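Local coordinates for fibronectin type III domain-containing protein (Simiduia agarivorans, PDB 6P2K), which probably hydrolyses the beta-1,4-linked glucan backbone of xyloglucan or related polysaccharides, as an ancestral beta-propeller enzyme of glycoside hydrolase family 74, at residues D751-L757 / R768-M774; N701-Y707 / G717-I723. One frame throughout, in Å; residues are numbered along the deposited sequence.

Contact 1. Residues D751-L757 / R768-M774; sequences DAGQMYL and RRSISGM
In the last beta hairpin of the chain, part of a four-stranded propeller blade closed by the N-terminal strand 7-8, Arg768 lays its guanidinium over one face of the Tyr756 ring. The planes are 12° apart and Arg768 CZ sits 3.9 Å from the ring centroid, a stacked cation-pi pair. CG of Arg768 lies between its backbone N and carbonyl carbon (chi1 85°), and the chain then runs extended to NE, which carries the flat group over the ring. NH1 of Arg768 reaches Asp751 OD2 at 3.2 Å, forming a salt bridge; NH1 comes from above the carboxylate plane, while OD2 lies near the guanidinium plane. The same NH1 also bonds Tyr758 OH, and NE bonds Gln7 OE1. With an alanine in place of Arg768, the Tyr756 ring would probably lose its cover on that face and Asp751 its charged mate. Along the backbone, Leu757 and Arg769 form an antiparallel hydrogen-bonded pair, with Leu757 N to Arg769 O at 2.7 Å. Further along, Met755 O is gripped twice, by Ile771 N at 3.0 Å and by Gln754 NE2 at 3.1 Å, the latter a nearly straight bond in the amide plane that fixes how the amide is turned. Met755 CE touches Met774 SD at 3.8 Å. A type I' turn from Asp751 to Gln754 leads out of strand 745-751 into strand 754-761; Tyr756 pairs through its backbone with Ile749 of the former, and Arg768 with Gln7 on the other flank. Leu757 packs on Val704 of strand 702-709 in the adjacent blade.

Contact 2. Residues N701-Y707 / G717-I723; sequences NKIVMSY and GVFLGTI
Met705 and Phe719 are cross-strand neighbours in a hydrogen-bonded antiparallel pair, Phe719 N meeting Met705 O at 2.9 Å in an almost straight bond (174°). Their side chains run alongside one another, with Met705 SD 3.8 Å from Phe719 CD1 in an oblique Met-aromatic contact. Met705 CG sits between its backbone N and carbonyl carbon (chi1 63°), and further bends bring CE over the centre of the Tyr707 ring, 3.4 Å above its plane. The shortest of the backbone hydrogen bonds between the strands is Gly721 N to Ile703 O at 2.7 Å. Val718 CG1 lies 3.9 Å from Val704 CG2. At the far end Lys702 NZ donates to Thr722 OG1 at 2.8 Å, and one water joins Asn701 ND2 to Ile723 O. These are the two inner strands of a four-stranded antiparallel propeller blade, flanked by strands 697-699 and 729-733. On the face of Met705 and Phe719, Trp731 and helix 666-672 close in, and Phe664 meets the Phe719 ring; Val704 and Leu720 instead abut Phe748 of strand 745-751. Tyr707 OH is held by Trp648 O, Ser706 OG by Ser741 O, and Asn701 OD1 by the backbone N of Asn775.

Both contacts join the two strands of an antiparallel hairpin, in successive propeller blades. Contact 2 is almost wholly buried, with a long, regular ladder and apolar packing on both faces. Contact 1, nearer the surface, has a short ladder and draws on charge: its salt bridge and cation-pi stack lie where the residues are only partly buried. The centres of contact 1 and contact 2 are about 14 Å apart, and the tail that follows strand 765-770 bridges them. There Ser772 O and Gly773 O receive weak hydrogen bonds from Lys702 NZ and Asn701 ND2, while Met774 packs on Lys702. Phe748 of strand 745-751 packs against both, meeting Met755 and Met774 of contact 1 and Lys702 of contact 2.

Contact 1. Residues D751-L757 / R768-M774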
loop_
_atom_site.group_PDB
_atom_site.type_symbol
_atom_site.label_atom_id
_atom_site.label_comp_id
_atom_site.label_asym_id
_atom_site.label_seq_id
_atom_site.Cartn_x
_atom_site.Cartn_y
_atom_site.Cartn_z
ATOM N N ASP B 751 3.937 17.542 -31.742
ATOM C CA ASP B 751 3.863 18.040 -30.372
ATOM C C ASP B 751 2.864 19.186 -30.338
ATOM O O ASP B 751 3.104 20.237 -30.941
ATOM C CB ASP B 751 5.237 18.493 -29.873
ATOM C CG ASP B 751 5.211 18.968 -28.434
ATOM O OD1 ASP B 751 4.978 18.135 -27.532
ATOM O OD2 ASP B 751 5.428 20.178 -28.203
ATOM N N ALA B 752 1.747 18.980 -29.636
ATOM C CA ALA B 752 0.694 19.987 -29.495
ATOM C C ALA B 752 0.174 20.442 -30.859
ATOM O O ALA B 752 0.018 21.635 -31.127
ATOM C CB ALA B 752 1.178 21.180 -28.666
ATOM N N GLY B 753 -0.087 19.469 -31.730
ATOM C CA GLY B 753 -0.690 19.736 -33.020
ATOM C C GLY B 753 0.239 20.278 -34.082
ATOM O O GLY B 753 -0.236 20.668 -35.155
ATOM N N GLN B 754 1.545 20.311 -33.831
ATOM C CA GLN B 754 2.508 20.864 -34.775
ATOM C C GLN B 754 3.590 19.830 -35.042
ATOM O O GLN B 754 4.112 19.219 -34.104
ATOM C CB GLN B 754 3.128 22.157 -34.235
ATOM C CG GLN B 754 4.294 22.686 -35.054
ATOM C CD GLN B 754 3.869 23.185 -36.420
ATOM O OE1 GLN B 754 3.016 24.065 -36.533
ATOM N NE2 GLN B 754 4.467 22.630 -37.468
ATOM N N MET B 755 3.924 19.632 -36.315
ATOM C CA MET B 755 5.001 18.718 -36.671
ATOM C C MET B 755 6.347 19.369 -36.382
ATOM O O MET B 755 6.588 20.520 -36.762
ATOM C CB MET B 755 4.916 18.312 -38.144
ATOM C CG MET B 755 3.863 17.245 -38.451
ATOM S SD MET B 755 3.927 15.779 -37.388
ATOM C CE MET B 755 5.665 15.331 -37.481
ATOM N N TYR B 756 7.218 18.631 -35.707
ATOM C CA TYR B 756 8.549 19.100 -35.368
ATOM C C TYR B 756 9.585 18.098 -35.849
ATOM O O TYR B 756 9.301 16.906 -35.994
ATOM C CB TYR B 756 8.710 19.294 -33.855
ATOM C CG TYR B 756 7.996 20.500 -33.294
ATOM C CD1 TYR B 756 8.611 21.748 -33.274
ATOM C CD2 TYR B 756 6.718 20.392 -32.771
ATOM C CE1 TYR B 756 7.967 22.855 -32.755
ATOM C CE2 TYR B 756 6.065 21.492 -32.251
ATOM C CZ TYR B 756 6.694 22.721 -32.245
ATOM O OH TYR B 756 6.044 23.817 -31.729
ATOM N N LEU B 757 10.790 18.596 -36.092
ATOM C CA LEU B 757 11.962 17.765 -36.324
ATOM C C LEU B 757 12.836 17.843 -35.080
ATOM O O LEU B 757 13.320 18.923 -34.729
ATOM C CB LEU B 757 12.731 18.230 -37.562
ATOM C CG LEU B 757 14.121 17.639 -37.812
ATOM C CD1 LEU B 757 14.041 16.138 -38.052
ATOM C CD2 LEU B 757 14.784 18.330 -38.991
ATOM N N ARG B 768 15.302 21.192 -31.768
ATOM C CA ARG B 768 14.087 20.900 -32.511
ATOM C C ARG B 768 13.695 22.091 -33.374
ATOM O O ARG B 768 13.988 23.248 -33.053
ATOM C CB ARG B 768 12.928 20.509 -31.583
ATOM C CG ARG B 768 12.150 21.671 -31.009
ATOM C CD ARG B 768 10.895 21.183 -30.307
ATOM N NE ARG B 768 10.060 22.294 -29.874
ATOM C CZ ARG B 768 8.879 22.157 -29.281
ATOM N NH1 ARG B 768 8.389 20.948 -29.043
ATOM N NH2 ARG B 768 8.188 23.233 -28.926
ATOM N N ARG B 769 13.025 21.786 -34.481
ATOM C CA ARG B 769 12.633 22.775 -35.471
ATOM C C ARG B 769 11.210 22.490 -35.921
ATOM O O ARG B 769 10.834 21.330 -36.118
ATOM C CB ARG B 769 13.580 22.753 -36.682
ATOM C CG ARG B 769 13.323 23.854 -37.701
ATOM C CD ARG B 769 14.090 23.616 -38.989
ATOM N NE ARG B 769 14.064 24.785 -39.864
ATOM C CZ ARG B 769 13.073 25.066 -40.704
ATOM N NH1 ARG B 769 12.023 24.262 -40.782
ATOM N NH2 ARG B 769 13.131 26.150 -41.464
ATOM N N SER B 770 10.421 23.550 -36.071
ATOM C CA SER B 770 9.087 23.419 -36.636
ATOM C C SER B 770 9.180 23.119 -38.127
ATOM O O SER B 770 10.026 23.671 -38.835
ATOM C CB SER B 770 8.287 24.699 -36.402
ATOM O OG SER B 770 6.900 24.428 -36.357
ATOM N N ILE B 771 8.313 22.230 -38.602
ATOM C CA ILE B 771 8.309 21.783 -39.994
ATOM C C ILE B 771 6.948 22.115 -40.591
ATOM O O ILE B 771 5.918 21.633 -40.105
ATOM C CB ILE B 771 8.604 20.280 -40.112
ATOM C CG1 ILE B 771 9.984 19.952 -39.530
ATOM C CG2 ILE B 771 8.503 19.830 -41.562
ATOM C CD1 ILE B 771 11.137 20.533 -40.310
ATOM N N SER B 772 6.943 22.924 -41.643
ATOM C CA SER B 772 5.704 23.378 -42.256
ATOM C C SER B 772 5.372 22.550 -43.493
ATOM O O SER B 772 6.247 21.956 -44.131
ATOM C CB SER B 772 5.791 24.861 -42.626
ATOM O OG SER B 772 6.923 25.125 -43.434
ATOM N N GLY B 773 4.083 22.518 -43.820
ATOM C CA GLY B 773 3.621 21.794 -44.992
ATOM C C GLY B 773 3.825 20.299 -44.934
ATOM O O GLY B 773 3.954 19.660 -45.985
ATOM N N MET B 774 3.864 19.720 -43.738
ATOM C CA MET B 774 3.983 18.275 -43.583
ATOM C C MET B 774 2.606 17.624 -43.559
ATOM O O MET B 774 1.665 18.149 -42.947
ATOM C CB MET B 774 4.744 17.943 -42.296
ATOM C CG MET B 774 5.095 16.482 -42.152
ATOM S SD MET B 774 6.532 16.224 -41.098
ATOM C CE MET B 774 6.721 14.449 -41.231
#

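Contact 2. Residues N701-Y707 / G717-I723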
loop_
_atom_site.group_PDB
_atom_site.type_symbol
_atom_site.label_atom_id
_atom_site.label_comp_id
_atom_site.label_asym_id
_atom_site.label_seq_id
_atom_site.Cartn_x
_atom_site.Cartn_y
_atom_site.Cartn_z
ATOM N N ASN B 701 5.499 13.134 -46.099
ATOM C CA ASN B 701 6.093 13.646 -47.327
ATOM C C ASN B 701 7.413 14.368 -47.075
ATOM O O ASN B 701 7.798 15.242 -47.860
ATOM C CB ASN B 701 5.110 14.574 -48.044
ATOM C CG ASN B 701 4.730 15.789 -47.206
ATOM O OD1 ASN B 701 4.992 15.837 -46.004
ATOM N ND2 ASN B 701 4.105 16.774 -47.841
ATOM N N LYS B 702 8.121 14.022 -46.000
ATOM C CA LYS B 702 9.317 14.750 -45.600
ATOM C C LYS B 702 10.494 13.805 -45.390
ATOM O O LYS B 702 10.347 12.718 -44.821
ATOM C CB LYS B 702 9.068 15.558 -44.318
ATOM C CG LYS B 702 7.987 16.626 -44.445
ATOM C CD LYS B 702 8.423 17.774 -45.347
ATOM C CE LYS B 702 7.255 18.699 -45.656
ATOM N NZ LYS B 702 7.672 19.922 -46.398
ATOM N N ILE B 703 11.665 14.241 -45.854
ATOM C CA ILE B 703 12.935 13.551 -45.650
ATOM C C ILE B 703 13.967 14.594 -45.246
ATOM O O ILE B 703 13.992 15.698 -45.801
ATOM C CB ILE B 703 13.387 12.795 -46.918
ATOM C CG1 ILE B 703 12.368 11.724 -47.303
ATOM C CG2 ILE B 703 14.761 12.170 -46.719
ATOM C CD1 ILE B 703 12.520 11.225 -48.723
ATOM N N VAL B 704 14.817 14.253 -44.275
ATOM C CA VAL B 704 15.838 15.165 -43.778
ATOM C C VAL B 704 17.175 14.434 -43.725
ATOM O O VAL B 704 17.231 13.215 -43.543
ATOM C CB VAL B 704 15.464 15.738 -42.387
ATOM C CG1 VAL B 704 15.336 14.619 -41.361
ATOM C CG2 VAL B 704 16.469 16.793 -41.924
ATOM N N MET B 705 18.257 15.188 -43.913
ATOM C CA MET B 705 19.611 14.667 -43.777
ATOM C C MET B 705 20.541 15.830 -43.459
ATOM O O MET B 705 20.179 16.999 -43.615
ATOM C CB MET B 705 20.062 13.926 -45.043
ATOM C CG MET B 705 20.148 14.797 -46.290
ATOM S SD MET B 705 21.748 15.614 -46.480
ATOM C CE MET B 705 22.843 14.201 -46.582
ATOM N N SER B 706 21.756 15.495 -43.023
ATOM C CA SER B 706 22.736 16.506 -42.645
ATOM C C SER B 706 24.130 16.048 -43.045
ATOM O O SER B 706 24.561 14.958 -42.654
ATOM C CB SER B 706 22.677 16.788 -41.139
ATOM O OG SER B 706 23.855 17.433 -40.690
ATOM N N TYR B 707 24.830 16.884 -43.812
ATOM C CA TYR B 707 26.195 16.596 -44.246
ATOM C C TYR B 707 27.179 17.138 -43.215
ATOM O O TYR B 707 27.152 18.330 -42.889
ATOM C CB TYR B 707 26.468 17.208 -45.617
ATOM C CG TYR B 707 26.137 16.298 -46.779
ATOM C CD1 TYR B 707 26.722 15.044 -46.890
ATOM C CD2 TYR B 707 25.246 16.698 -47.769
ATOM C CE1 TYR B 707 26.428 14.208 -47.950
ATOM C CE2 TYR B 707 24.945 15.869 -48.835
ATOM C CZ TYR B 707 25.538 14.625 -48.919
ATOM O OH TYR B 707 25.241 13.796 -49.977
ATOM N N GLY B 717 25.494 21.496 -43.884
ATOM C CA GLY B 717 24.140 22.001 -43.807
ATOM C C GLY B 717 23.098 20.926 -43.588
ATOM O O GLY B 717 23.370 19.734 -43.759
ATOM N N VAL B 718 21.898 21.347 -43.198
ATOM C CA VAL B 718 20.759 20.459 -42.990
ATOM C C VAL B 718 19.796 20.665 -44.147
ATOM O O VAL B 718 19.483 21.807 -44.505
ATOM C CB VAL B 718 20.069 20.735 -41.642
ATOM C CG1 VAL B 718 19.012 19.670 -41.353
ATOM C CG2 VAL B 718 21.104 20.799 -40.529
ATOM N N PHE B 719 19.332 19.567 -44.736
ATOM C CA PHE B 719 18.513 19.627 -45.940
ATOM C C PHE B 719 17.217 18.859 -45.742
ATOM O O PHE B 719 17.214 17.743 -45.217
ATOM C CB PHE B 719 19.278 19.082 -47.149
ATOM C CG PHE B 719 20.560 19.813 -47.419
ATOM C CD1 PHE B 719 21.745 19.416 -46.809
ATOM C CD2 PHE B 719 20.579 20.918 -48.261
ATOM C CE1 PHE B 719 22.924 20.096 -47.048
ATOM C CE2 PHE B 719 21.755 21.601 -48.507
ATOM C CZ PHE B 719 22.931 21.191 -47.901
ATOM N N LEU B 720 16.118 19.469 -46.179
ATOM C CA LEU B 720 14.780 18.914 -46.034
ATOM C C LEU B 720 14.176 18.735 -47.420
ATOM O O LEU B 720 14.078 19.698 -48.189
ATOM C CB LEU B 720 13.902 19.829 -45.178
ATOM C CG LEU B 720 12.467 19.363 -44.917
ATOM C CD1 LEU B 720 12.434 18.319 -43.808
ATOM C CD2 LEU B 720 11.565 20.540 -44.587
ATOM N N GLY B 721 13.773 17.511 -47.734
ATOM C CA GLY B 721 13.147 17.195 -49.009
ATOM C C GLY B 721 11.663 16.938 -48.823
ATOM O O GLY B 721 11.244 16.364 -47.813
ATOM N N THR B 722 10.872 17.368 -49.803
ATOM C CA THR B 722 9.431 17.161 -49.805
ATOM C C THR B 722 9.059 16.275 -50.982
ATOM O O THR B 722 9.452 16.549 -52.122
ATOM C CB THR B 722 8.673 18.490 -49.879
ATOM O OG1 THR B 722 9.051 19.321 -48.773
ATOM C CG2 THR B 722 7.170 18.247 -49.832
ATOM N N ILE B 723 8.302 15.215 -50.703
ATOM C CA ILE B 723 7.901 14.256 -51.727
ATOM C C ILE B 723 6.732 14.847 -52.508
ATOM O O ILE B 723 5.627 14.990 -51.981
ATOM C CB ILE B 723 7.527 12.905 -51.111
ATOM C CG1 ILE B 723 8.649 12.409 -50.195
ATOM C CG2 ILE B 723 7.221 11.890 -52.203
ATOM C CD1 ILE B 723 8.405 11.023 -49.624
HETATM O O HOH W 1 4.206 16.834 -50.538
HETATM O O HOH W 2 25.463 19.763 -41.165
#